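Local coordinates for protein voltage-sensor containing phosphatase (Ciona intestinalis, PDB 3V0D) that probably removes phosphate from phosphoinositide lipids in response to membrane voltage, using a PTEN-like phosphatase domain joined to a C2 domain, at residues A[124-127]-A[131-134]; A[135-140]-A[155-160]; A[237-240]-A[246-249]; A[252-257]-A[322-327]. The protein carries 1 engineered substitution. One frame throughout, in Å; residues are numbered along the deposited sequence.

Interactions 1 and 2 belong to the phosphatase domain, interactions 3 and 4 to the C2 domain. Interaction 1 holds the phosphate-binding loop and its bound phosphate ion; interaction 2, with its centre about 10 Å away, continues along the same helix, 131-143. The two touch where Gly134 CA meets Phe157 CE2 at 3.3 Å and Ile124 CD1 meets Val137 CG2 at 3.6 Å. Interactions 3 and 4, centres about 15 Å apart, share one sheet: Gln248 N and Thr257 O lie 2.8 Å apart, a probable hydrogen bond between neighbouring strands. The C2 contacts lie far from the phosphate site, the nearest atoms of interaction 1 being about 26 Å from interaction 3 and about 19 Å from interaction 4.

Interaction 1 (A[124-127]-A[131-134]). Engineered in segment 124-127: Ser126 (natural residue Cys). With PO4 (phosphate ion), chain C.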
loop_
_atom_site.group_PDB
_atom_site.type_symbol
_atom_site.label_atom_id
_atom_site.label_comp_id
_atom_site.label_asym_id
_atom_site.label_seq_id
_atom_site.Cartn_x
_atom_site.Cartn_y
_atom_site.Cartn_z
ATOM N N ILE A 124 -3.726 -14.529 5.812
ATOM C CA ILE A 124 -3.089 -13.554 4.937
ATOM C C ILE A 124 -1.711 -13.255 5.485
ATOM O O ILE A 124 -1.561 -12.975 6.674
ATOM C CB ILE A 124 -3.964 -12.302 4.825
ATOM C CG1 ILE A 124 -5.354 -12.687 4.263
ATOM C CG2 ILE A 124 -3.298 -11.248 3.963
ATOM C CD1 ILE A 124 -6.419 -11.629 4.367
ATOM N N HIS A 125 -0.706 -13.343 4.624
ATOM C CA HIS A 125 0.650 -13.023 5.039
ATOM C C HIS A 125 1.361 -12.196 4.029
ATOM O O HIS A 125 1.058 -12.207 2.825
ATOM C CB HIS A 125 1.483 -14.273 5.405
ATOM C CG HIS A 125 2.045 -15.017 4.233
ATOM N ND1 HIS A 125 3.194 -14.623 3.576
ATOM C CD2 HIS A 125 1.620 -16.145 3.602
ATOM C CE1 HIS A 125 3.438 -15.471 2.583
ATOM N NE2 HIS A 125 2.513 -16.414 2.588
ATOM N N SER A 126 2.383 -11.499 4.519
ATOM C CA SER A 126 3.305 -10.784 3.680
ATOM C C SER A 126 4.716 -11.128 4.170
ATOM O O SER A 126 4.983 -12.317 4.386
ATOM C CB SER A 126 2.937 -9.310 3.574
ATOM O OG SER A 126 2.614 -8.765 4.835
ATOM N N LYS A 127 5.617 -10.158 4.344
ATOM C CA LYS A 127 6.927 -10.467 4.935
ATOM C C LYS A 127 6.772 -10.454 6.447
ATOM O O LYS A 127 6.949 -11.477 7.110
ATOM C CB LYS A 127 7.991 -9.475 4.453
ATOM C CG LYS A 127 9.357 -9.765 5.006
ATOM C CD LYS A 127 10.442 -8.817 4.478
ATOM C CE LYS A 127 11.787 -9.200 5.080
ATOM N NZ LYS A 127 12.928 -8.389 4.563
ATOM N N GLY A 131 2.058 -4.149 6.821
ATOM C CA GLY A 131 1.435 -3.207 5.911
ATOM C C GLY A 131 0.630 -3.829 4.786
ATOM O O GLY A 131 -0.539 -3.470 4.569
ATOM N N ARG A 132 1.232 -4.733 4.016
ATOM C CA ARG A 132 0.480 -5.328 2.907
ATOM C C ARG A 132 -0.658 -6.190 3.436
ATOM O O ARG A 132 -1.791 -6.133 2.947
ATOM C CB ARG A 132 1.421 -6.167 2.027
ATOM C CG ARG A 132 2.375 -5.294 1.205
ATOM C CD ARG A 132 3.399 -6.154 0.492
ATOM N NE ARG A 132 4.409 -6.665 1.406
ATOM C CZ ARG A 132 5.483 -7.331 1.013
ATOM N NH1 ARG A 132 5.633 -7.641 -0.280
ATOM N NH2 ARG A 132 6.402 -7.707 1.900
ATOM N N THR A 133 -0.350 -6.994 4.448
ATOM C CA THR A 133 -1.357 -7.820 5.108
ATOM C C THR A 133 -2.527 -6.964 5.599
ATOM O O THR A 133 -3.704 -7.315 5.394
ATOM C CB THR A 133 -0.701 -8.644 6.217
ATOM O OG1 THR A 133 0.113 -9.640 5.615
ATOM C CG2 THR A 133 -1.723 -9.358 7.073
ATOM N N GLY A 134 -2.227 -5.845 6.254
ATOM C CA GLY A 134 -3.288 -5.001 6.774
ATOM C C GLY A 134 -4.162 -4.412 5.682
ATOM O O GLY A 134 -5.351 -4.190 5.889
HETATM P P PO4 C . 4.809 -6.375 5.244
HETATM O O1 PO4 C . 5.532 -5.031 5.057
HETATM O O2 PO4 C . 5.581 -7.425 4.480
HETATM O O3 PO4 C . 4.809 -6.681 6.716
HETATM O O4 PO4 C . 3.440 -6.260 4.728
#
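Ser126 OG donates to PO4 O4 at 2.6 Å and accepts from Thr133 OG1 at 2.8 Å, so one hydroxyl joins the anion to the first turn of helix 131-143. Ser126 is engineered; the natural residue is cysteine, and the stretch from His125 to Arg132 is the signature P-loop of protein tyrosine phosphatases, whose cysteine is the family nucleophile. With chi1 at 45° the OG sits between the backbone N and carbonyl carbon and is turned to the phosphate. Arg132 holds the ion through its backbone N, which reaches O4, and through its guanidinium: bent at chi3 (-74°), the chain brings the group edge-on, NH2 giving O2 a bond of 2.7 Å while NE adds only weak ones. Lys127 N adds another to O2, while its extended side chain leads away. Glu75 takes the far NH1 of Arg132 in a salt bridge. Within the segment, His125 ND1 reaches Ser126 O at 3.0 Å, almost straight and on a carbonyl lone pair, and Tyr78 holds its NE2. Thr133 CG2 packs against Ile124 CG2. Backbone N-H groups, including those of Gly128 and Lys130, together with the Arg132 guanidinium, cradle the tetrahedral ion much as a substrate phosphate would probably be held.

Interaction 2 (A[135-140]-A[155-160])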
loop_
_atom_site.group_PDB
_atom_site.type_symbol
_atom_site.label_atom_id
_atom_site.label_comp_id
_atom_site.label_asym_id
_atom_site.label_seq_id
_atom_site.Cartn_x
_atom_site.Cartn_y
_atom_site.Cartn_z
ATOM N N THR A 135 -3.593 -4.135 4.509
ATOM C CA THR A 135 -4.369 -3.577 3.411
ATOM C C THR A 135 -5.465 -4.579 3.022
ATOM O O THR A 135 -6.638 -4.206 2.834
ATOM C CB THR A 135 -3.466 -3.303 2.183
ATOM O OG1 THR A 135 -2.356 -2.483 2.553
ATOM C CG2 THR A 135 -4.209 -2.622 1.077
ATOM N N LEU A 136 -5.090 -5.851 2.856
ATOM C CA LEU A 136 -6.064 -6.852 2.430
ATOM C C LEU A 136 -6.970 -7.318 3.567
ATOM O O LEU A 136 -8.151 -7.556 3.326
ATOM C CB LEU A 136 -5.389 -8.021 1.702
ATOM C CG LEU A 136 -5.181 -7.787 0.191
ATOM C CD1 LEU A 136 -4.249 -6.598 -0.084
ATOM C CD2 LEU A 136 -4.701 -9.038 -0.492
ATOM N N VAL A 137 -6.427 -7.468 4.773
ATOM C CA VAL A 137 -7.274 -7.853 5.888
ATOM C C VAL A 137 -8.348 -6.788 6.122
ATOM O O VAL A 137 -9.526 -7.101 6.332
ATOM C CB VAL A 137 -6.472 -8.112 7.186
ATOM C CG1 VAL A 137 -7.407 -8.228 8.387
ATOM C CG2 VAL A 137 -5.617 -9.348 7.076
ATOM N N SER A 138 -7.949 -5.509 6.112
ATOM C CA SER A 138 -8.914 -4.445 6.369
ATOM C C SER A 138 -9.964 -4.388 5.273
ATOM O O SER A 138 -11.141 -4.186 5.542
ATOM C CB SER A 138 -8.198 -3.096 6.509
ATOM O OG SER A 138 -7.297 -3.103 7.598
ATOM N N SER A 139 -9.545 -4.582 4.023
ATOM C CA SER A 139 -10.509 -4.619 2.924
ATOM C C SER A 139 -11.483 -5.789 3.119
ATOM O O SER A 139 -12.694 -5.626 2.896
ATOM C CB SER A 139 -9.776 -4.734 1.583
ATOM O OG SER A 139 -8.990 -3.583 1.320
ATOM N N TRP A 140 -10.968 -6.962 3.489
ATOM C CA TRP A 140 -11.854 -8.109 3.741
ATOM C C TRP A 140 -12.865 -7.820 4.842
ATOM O O TRP A 140 -14.028 -8.164 4.716
ATOM C CB TRP A 140 -11.042 -9.370 4.050
ATOM C CG TRP A 140 -11.941 -10.471 4.489
ATOM C CD1 TRP A 140 -12.101 -10.943 5.775
ATOM C CD2 TRP A 140 -12.904 -11.154 3.697
ATOM N NE1 TRP A 140 -13.084 -11.896 5.816
ATOM C CE2 TRP A 140 -13.605 -12.031 4.556
ATOM C CE3 TRP A 140 -13.248 -11.110 2.349
ATOM C CZ2 TRP A 140 -14.629 -12.854 4.105
ATOM C CZ3 TRP A 140 -14.273 -11.928 1.902
ATOM C CH2 TRP A 140 -14.941 -12.792 2.777
ATOM N N GLU A 155 -7.996 0.524 11.900
ATOM C CA GLU A 155 -7.665 0.634 13.307
ATOM C C GLU A 155 -7.873 -0.688 14.006
ATOM O O GLU A 155 -7.092 -1.027 14.889
ATOM C CB GLU A 155 -8.488 1.729 13.954
ATOM C CG GLU A 155 -7.997 3.091 13.552
ATOM C CD GLU A 155 -8.528 4.227 14.368
ATOM O OE1 GLU A 155 -8.178 5.371 14.020
ATOM O OE2 GLU A 155 -9.265 4.004 15.341
ATOM N N TYR A 156 -8.885 -1.459 13.621
ATOM C CA TYR A 156 -9.094 -2.777 14.210
ATOM C C TYR A 156 -7.917 -3.703 13.877
ATOM O O TYR A 156 -7.354 -4.376 14.762
ATOM C CB TYR A 156 -10.429 -3.380 13.768
ATOM C CG TYR A 156 -10.633 -4.743 14.354
ATOM C CD1 TYR A 156 -11.005 -4.887 15.695
ATOM C CD2 TYR A 156 -10.488 -5.896 13.588
ATOM C CE1 TYR A 156 -11.178 -6.135 16.265
ATOM C CE2 TYR A 156 -10.674 -7.150 14.148
ATOM C CZ TYR A 156 -11.005 -7.268 15.482
ATOM O OH TYR A 156 -11.198 -8.505 16.057
ATOM N N PHE A 157 -7.517 -3.738 12.608
ATOM C CA PHE A 157 -6.347 -4.528 12.242
ATOM C C PHE A 157 -5.141 -4.096 13.070
ATOM O O PHE A 157 -4.426 -4.936 13.626
ATOM C CB PHE A 157 -6.034 -4.374 10.736
ATOM C CG PHE A 157 -4.754 -5.046 10.362
ATOM C CD1 PHE A 157 -4.685 -6.431 10.205
ATOM C CD2 PHE A 157 -3.584 -4.305 10.214
ATOM C CE1 PHE A 157 -3.470 -7.056 9.901
ATOM C CE2 PHE A 157 -2.363 -4.934 9.905
ATOM C CZ PHE A 157 -2.318 -6.307 9.752
ATOM N N GLY A 158 -4.930 -2.785 13.147
ATOM C CA GLY A 158 -3.790 -2.287 13.915
ATOM C C GLY A 158 -3.877 -2.704 15.383
ATOM O O GLY A 158 -2.872 -3.102 15.955
ATOM N N SER A 159 -5.072 -2.656 15.968
ATOM C CA SER A 159 -5.262 -3.017 17.372
ATOM C C SER A 159 -4.984 -4.482 17.635
ATOM O O SER A 159 -4.604 -4.861 18.742
ATOM C CB SER A 159 -6.678 -2.659 17.845
ATOM O OG SER A 159 -7.682 -3.589 17.448
ATOM N N ARG A 160 -5.202 -5.323 16.623
ATOM C CA ARG A 160 -5.008 -6.775 16.795
ATOM C C ARG A 160 -3.598 -7.228 16.463
ATOM O O ARG A 160 -3.116 -8.183 17.057
ATOM C CB ARG A 160 -6.060 -7.567 16.010
ATOM C CG ARG A 160 -7.482 -7.321 16.501
ATOM C CD ARG A 160 -7.476 -7.010 17.995
ATOM N NE ARG A 160 -8.745 -7.292 18.632
ATOM C CZ ARG A 160 -9.507 -6.394 19.238
ATOM N NH1 ARG A 160 -9.153 -5.106 19.299
ATOM N NH2 ARG A 160 -10.629 -6.814 19.806
#
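Val137 and Phe157 join two helices of the phosphatase fold, 131-143, which follows the signature P-loop, and 150-161; the contact is a small, buried helix-helix packing with no hydrogen bond between the segments. The helices come close, Ser138 CA lying 6.4 Å from Phe157 CA, and Phe157 supplies about half of the buried surface. Its CB points toward helix 131-143, and CG anti to N (chi1 174°) then lays the ring alongside that helix, with CD1 against Val137. Val137 has CG1 anti to its own N (chi1 168°), and this is the methyl that meets the ring, CG1 to CD1 at 3.7 Å; the CB follows at 3.9 Å from the same CD1. The two side chains cross at about a right angle, and the methyl approaches the ring obliquely. Beyond the pair, Val137 also rests on Val30 and Val34, and Phe157 on Ala36 and Val173, so both side chains are packed against the neighbouring strand 34-41 as well as each other. Two serines turn back on their own helices: Ser139 OG reaches Thr135 O at 2.9 Å, on the other face of that carbonyl from Ser139 N, and Ser159 OG reaches Tyr156 O at 2.8 Å. Ser138 does likewise, its hydroxyl bonding to Gly134 O, and this buried oxygen lies 3.6 Å from the CB of Phe157.

Interaction 3 (A[237-240]-A[246-249])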
loop_
_atom_site.group_PDB
_atom_site.type_symbol
_atom_site.label_atom_id
_atom_site.label_comp_id
_atom_site.label_asym_id
_atom_site.label_seq_id
_atom_site.Cartn_x
_atom_site.Cartn_y
_atom_site.Cartn_z
ATOM N N CYS A 237 10.981 12.870 -15.337
ATOM C CA CYS A 237 11.179 14.318 -15.415
ATOM C C CYS A 237 12.322 14.704 -14.490
ATOM O O CYS A 237 12.337 14.297 -13.336
ATOM C CB CYS A 237 9.939 15.064 -14.932
ATOM S SG CYS A 237 8.415 14.656 -15.847
ATOM N N LYS A 238 13.262 15.498 -14.988
ATOM C CA LYS A 238 14.388 15.971 -14.165
ATOM C C LYS A 238 14.273 17.485 -14.130
ATOM O O LYS A 238 14.380 18.155 -15.157
ATOM C CB LYS A 238 15.744 15.500 -14.712
ATOM C CG LYS A 238 15.792 14.005 -14.987
ATOM C CD LYS A 238 17.144 13.568 -15.491
ATOM C CE LYS A 238 17.133 12.097 -15.825
ATOM N NZ LYS A 238 18.469 11.583 -16.194
ATOM N N PHE A 239 13.992 18.011 -12.945
ATOM C CA PHE A 239 13.476 19.381 -12.849
ATOM C C PHE A 239 14.493 20.455 -13.229
ATOM O O PHE A 239 14.164 21.356 -13.999
ATOM C CB PHE A 239 12.963 19.646 -11.426
ATOM C CG PHE A 239 11.721 18.869 -11.014
ATOM C CD1 PHE A 239 11.089 17.919 -11.838
ATOM C CD2 PHE A 239 11.191 19.115 -9.745
ATOM C CE1 PHE A 239 9.950 17.245 -11.388
ATOM C CE2 PHE A 239 10.087 18.434 -9.288
ATOM C CZ PHE A 239 9.460 17.501 -10.110
ATOM N N ALA A 240 15.703 20.394 -12.679
ATOM C CA ALA A 240 16.675 21.478 -12.925
ATOM C C ALA A 240 16.973 21.620 -14.410
ATOM O O ALA A 240 17.134 22.731 -14.930
ATOM C CB ALA A 240 17.962 21.229 -12.157
ATOM N N ALA A 246 9.414 21.692 -17.161
ATOM C CA ALA A 246 9.873 23.072 -16.996
ATOM C C ALA A 246 9.568 23.521 -15.578
ATOM O O ALA A 246 8.407 23.612 -15.179
ATOM C CB ALA A 246 9.217 23.993 -18.007
ATOM N N LEU A 247 10.612 23.801 -14.810
ATOM C CA LEU A 247 10.495 24.145 -13.402
ATOM C C LEU A 247 10.400 25.635 -13.155
ATOM O O LEU A 247 11.154 26.408 -13.745
ATOM C CB LEU A 247 11.763 23.643 -12.707
ATOM C CG LEU A 247 11.970 23.992 -11.228
ATOM C CD1 LEU A 247 10.928 23.323 -10.379
ATOM C CD2 LEU A 247 13.374 23.611 -10.768
ATOM N N GLN A 248 9.508 26.014 -12.240
ATOM C CA GLN A 248 9.447 27.375 -11.698
ATOM C C GLN A 248 9.478 27.301 -10.165
ATOM O O GLN A 248 8.758 26.516 -9.552
ATOM C CB GLN A 248 8.188 28.117 -12.193
ATOM C CG GLN A 248 8.030 29.532 -11.620
ATOM C CD GLN A 248 6.747 30.276 -12.054
ATOM O OE1 GLN A 248 5.853 29.711 -12.695
ATOM N NE2 GLN A 248 6.655 31.554 -11.685
ATOM N N TYR A 249 10.346 28.090 -9.549
ATOM C CA TYR A 249 10.438 28.172 -8.104
ATOM C C TYR A 249 9.958 29.553 -7.670
ATOM O O TYR A 249 10.365 30.568 -8.265
ATOM C CB TYR A 249 11.895 27.963 -7.671
ATOM C CG TYR A 249 12.189 28.320 -6.239
ATOM C CD1 TYR A 249 11.505 27.723 -5.182
ATOM C CD2 TYR A 249 13.177 29.244 -5.936
ATOM C CE1 TYR A 249 11.782 28.058 -3.852
ATOM C CE2 TYR A 249 13.469 29.573 -4.626
ATOM C CZ TYR A 249 12.776 28.979 -3.586
ATOM O OH TYR A 249 13.083 29.325 -2.283
HETATM O O HOH W 1 13.291 23.327 -15.903
#
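This is a mixed contact, apolar with a water bridge, between the edges of the two sheets of the C2 beta sandwich: Phe239 follows strand 232-238 of one sheet, and Leu247 lies on strand 245-250 of the other. The backbones approach to 5.6 Å between Phe239 CA and Leu247 CA, yet no direct hydrogen bond links the segments. Leu247 does the reaching. With CG anti to its backbone N (chi1 174°), its side chain leans across to the Phe239 backbone and the root of the Phe239 side chain. Leu247 CB lies 3.6 Å from Phe239 O, and the branch methyl CD2 is 4.0 Å from Phe239 CB. The other methyl, CD1, lies obliquely to the phenyl ring, whose end leads away from Leu247. Polar needs at the gap are met by one water: it donates to Phe239 O and accepts from Leu247 N, at 2.9 Å in each case, bridging the loop carbonyl and the strand N-H, which do not bond directly. The Phe239 ring goes on to pack against Leu223 and Met225 of strand 223-229, against Cys258 of strand 255-260 and against Cys245, while Leu247 also rests on Val256; the pair thus sits where outermost strands 232-238 and 245-250 come together at the side of the sandwich.

Interaction 4 (A[252-257]-A[322-327]); sequences TDDCVT and IYRDNF
Asp254 and Arg324 approach each other from opposite directions, with carboxylate and guanidinium planes only 11° apart. The meeting is single-pronged: Arg324 NH2 donates to Asp254 OD1 at 2.9 Å with an N-H...O angle of 165°, using the syn lone pair of that oxygen, and the bond lies nearly in the guanidinium plane. It is a salt bridge at the edge of the arginine, not over its face. Asp254 extends its carboxylate with CG anti to the backbone N, whereas the arginine chain bends at chi3 (-77°) to bring its end round to the carboxylate. A water bridges NH1 to that same OD1, accepting a hydrogen bond from Arg324 NH1 at 3.0 Å and donating to Asp254 OD1 at 2.7 Å and to Asn326 OD1. Asn326 belongs to the type I turn from Arg324 to Phe327, closed by the bond from Phe327 N to Arg324 O. At the start of strand 255-260 of the C2 domain, Asp254 and Cys255 both face Asp250 of strand 245-250, a G1 beta bulge. The Gln213 backbone bonds to both partners: its N to Asp254 OD2 and its O to Arg324 NH2. Carboxylate and guanidinium are therefore each tied to Gln213 as well as to each other, and this ring of bonds, with its water, probably fixes the rotation of both flat groups and keeps the pair ionised.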
loop_
_atom_site.group_PDB
_atom_site.type_symbol
_atom_site.label_atom_id
_atom_site.label_comp_id
_atom_site.label_asym_id
_atom_site.label_seq_id
_atom_site.Cartn_x
_atom_site.Cartn_y
_atom_site.Cartn_z
ATOM N N THR A 252 8.827 33.286 -2.332
ATOM C CA THR A 252 7.890 33.978 -1.446
ATOM C C THR A 252 6.720 33.080 -1.059
ATOM O O THR A 252 6.298 33.083 0.100
ATOM C CB THR A 252 7.432 35.313 -2.041
ATOM O OG1 THR A 252 6.889 35.109 -3.352
ATOM C CG2 THR A 252 8.627 36.223 -2.152
ATOM N N ASP A 253 6.248 32.267 -2.009
ATOM C CA ASP A 253 5.162 31.326 -1.756
ATOM C C ASP A 253 5.701 29.976 -1.271
ATOM O O ASP A 253 4.922 29.107 -0.903
ATOM C CB ASP A 253 4.290 31.156 -3.006
ATOM C CG ASP A 253 3.344 32.326 -3.229
ATOM O OD1 ASP A 253 3.259 33.189 -2.327
ATOM O OD2 ASP A 253 2.698 32.392 -4.309
ATOM N N ASP A 254 7.028 29.841 -1.235
ATOM C CA ASP A 254 7.724 28.632 -0.777
ATOM C C ASP A 254 7.240 27.384 -1.525
ATOM O O ASP A 254 6.903 26.360 -0.918
ATOM C CB ASP A 254 7.577 28.465 0.748
ATOM C CG ASP A 254 8.498 27.405 1.329
ATOM O OD1 ASP A 254 8.228 26.938 2.458
ATOM O OD2 ASP A 254 9.489 27.028 0.667
ATOM N N CYS A 255 7.242 27.473 -2.854
ATOM C CA CYS A 255 6.665 26.402 -3.676
ATOM C C CYS A 255 7.389 26.262 -5.004
ATOM O O CYS A 255 8.024 27.200 -5.518
ATOM C CB CYS A 255 5.173 26.516 -3.889
ATOM S SG CYS A 255 4.786 27.891 -4.907
ATOM N N VAL A 256 7.326 25.049 -5.535
ATOM C CA VAL A 256 7.767 24.812 -6.912
ATOM C C VAL A 256 6.581 24.310 -7.713
ATOM O O VAL A 256 5.721 23.563 -7.213
ATOM C CB VAL A 256 8.963 23.843 -7.043
ATOM C CG1 VAL A 256 10.240 24.429 -6.502
ATOM C CG2 VAL A 256 8.654 22.561 -6.407
ATOM N N THR A 257 6.540 24.780 -8.949
ATOM C CA THR A 257 5.575 24.359 -9.922
ATOM C C THR A 257 6.354 23.871 -11.156
ATOM O O THR A 257 7.263 24.551 -11.613
ATOM C CB THR A 257 4.643 25.543 -10.230
ATOM O OG1 THR A 257 4.202 26.139 -8.995
ATOM C CG2 THR A 257 3.461 25.067 -10.984
ATOM N N ILE A 322 11.728 17.948 8.210
ATOM C CA ILE A 322 11.969 18.174 6.786
ATOM C C ILE A 322 10.653 18.476 6.068
ATOM O O ILE A 322 10.547 19.470 5.349
ATOM C CB ILE A 322 12.718 16.995 6.134
ATOM C CG1 ILE A 322 14.148 16.921 6.699
ATOM C CG2 ILE A 322 12.754 17.147 4.609
ATOM C CD1 ILE A 322 15.016 15.844 6.071
ATOM N N TYR A 323 9.665 17.591 6.241
ATOM C CA TYR A 323 8.362 17.801 5.627
ATOM C C TYR A 323 7.483 18.471 6.664
ATOM O O TYR A 323 7.018 17.820 7.590
ATOM C CB TYR A 323 7.748 16.461 5.149
ATOM C CG TYR A 323 8.673 15.691 4.245
ATOM C CD1 TYR A 323 9.339 14.577 4.720
ATOM C CD2 TYR A 323 8.920 16.107 2.932
ATOM C CE1 TYR A 323 10.219 13.872 3.899
ATOM C CE2 TYR A 323 9.796 15.404 2.096
ATOM C CZ TYR A 323 10.455 14.313 2.600
ATOM O OH TYR A 323 11.321 13.647 1.776
ATOM N N ARG A 324 7.301 19.775 6.508
ATOM C CA ARG A 324 6.538 20.574 7.459
ATOM C C ARG A 324 5.043 20.394 7.239
ATOM O O ARG A 324 4.613 19.715 6.294
ATOM C CB ARG A 324 6.992 22.032 7.365
ATOM C CG ARG A 324 8.425 22.218 7.849
ATOM C CD ARG A 324 8.954 23.629 7.584
ATOM N NE ARG A 324 9.324 23.806 6.177
ATOM C CZ ARG A 324 8.761 24.658 5.325
ATOM N NH1 ARG A 324 7.778 25.476 5.714
ATOM N NH2 ARG A 324 9.221 24.735 4.083
ATOM N N ASP A 325 4.236 20.951 8.141
ATOM C CA ASP A 325 2.809 20.575 8.136
ATOM C C ASP A 325 2.053 21.003 6.879
ATOM O O ASP A 325 1.024 20.409 6.556
ATOM C CB ASP A 325 2.076 20.961 9.427
ATOM C CG ASP A 325 2.085 22.438 9.699
ATOM O OD1 ASP A 325 2.320 23.257 8.794
ATOM O OD2 ASP A 325 1.807 22.794 10.859
ATOM N N ASN A 326 2.594 21.980 6.150
ATOM C CA ASN A 326 1.996 22.458 4.912
ATOM C C ASN A 326 2.665 21.877 3.650
ATOM O O ASN A 326 2.394 22.346 2.540
ATOM C CB ASN A 326 1.965 23.984 4.842
ATOM C CG ASN A 326 3.346 24.622 4.917
ATOM O OD1 ASN A 326 3.605 25.614 4.224
ATOM N ND2 ASN A 326 4.220 24.101 5.772
ATOM N N PHE A 327 3.497 20.853 3.829
ATOM C CA PHE A 327 4.063 20.137 2.678
ATOM C C PHE A 327 2.961 19.356 1.971
ATOM O O PHE A 327 2.275 18.539 2.579
ATOM C CB PHE A 327 5.144 19.189 3.159
ATOM C CG PHE A 327 5.801 18.423 2.033
ATOM C CD1 PHE A 327 6.823 19.018 1.301
ATOM C CD2 PHE A 327 5.425 17.110 1.713
ATOM C CE1 PHE A 327 7.430 18.324 0.256
ATOM C CE2 PHE A 327 6.041 16.417 0.684
ATOM C CZ PHE A 327 7.043 17.023 -0.045
HETATM O O HOH W 2 5.991 27.112 3.871
#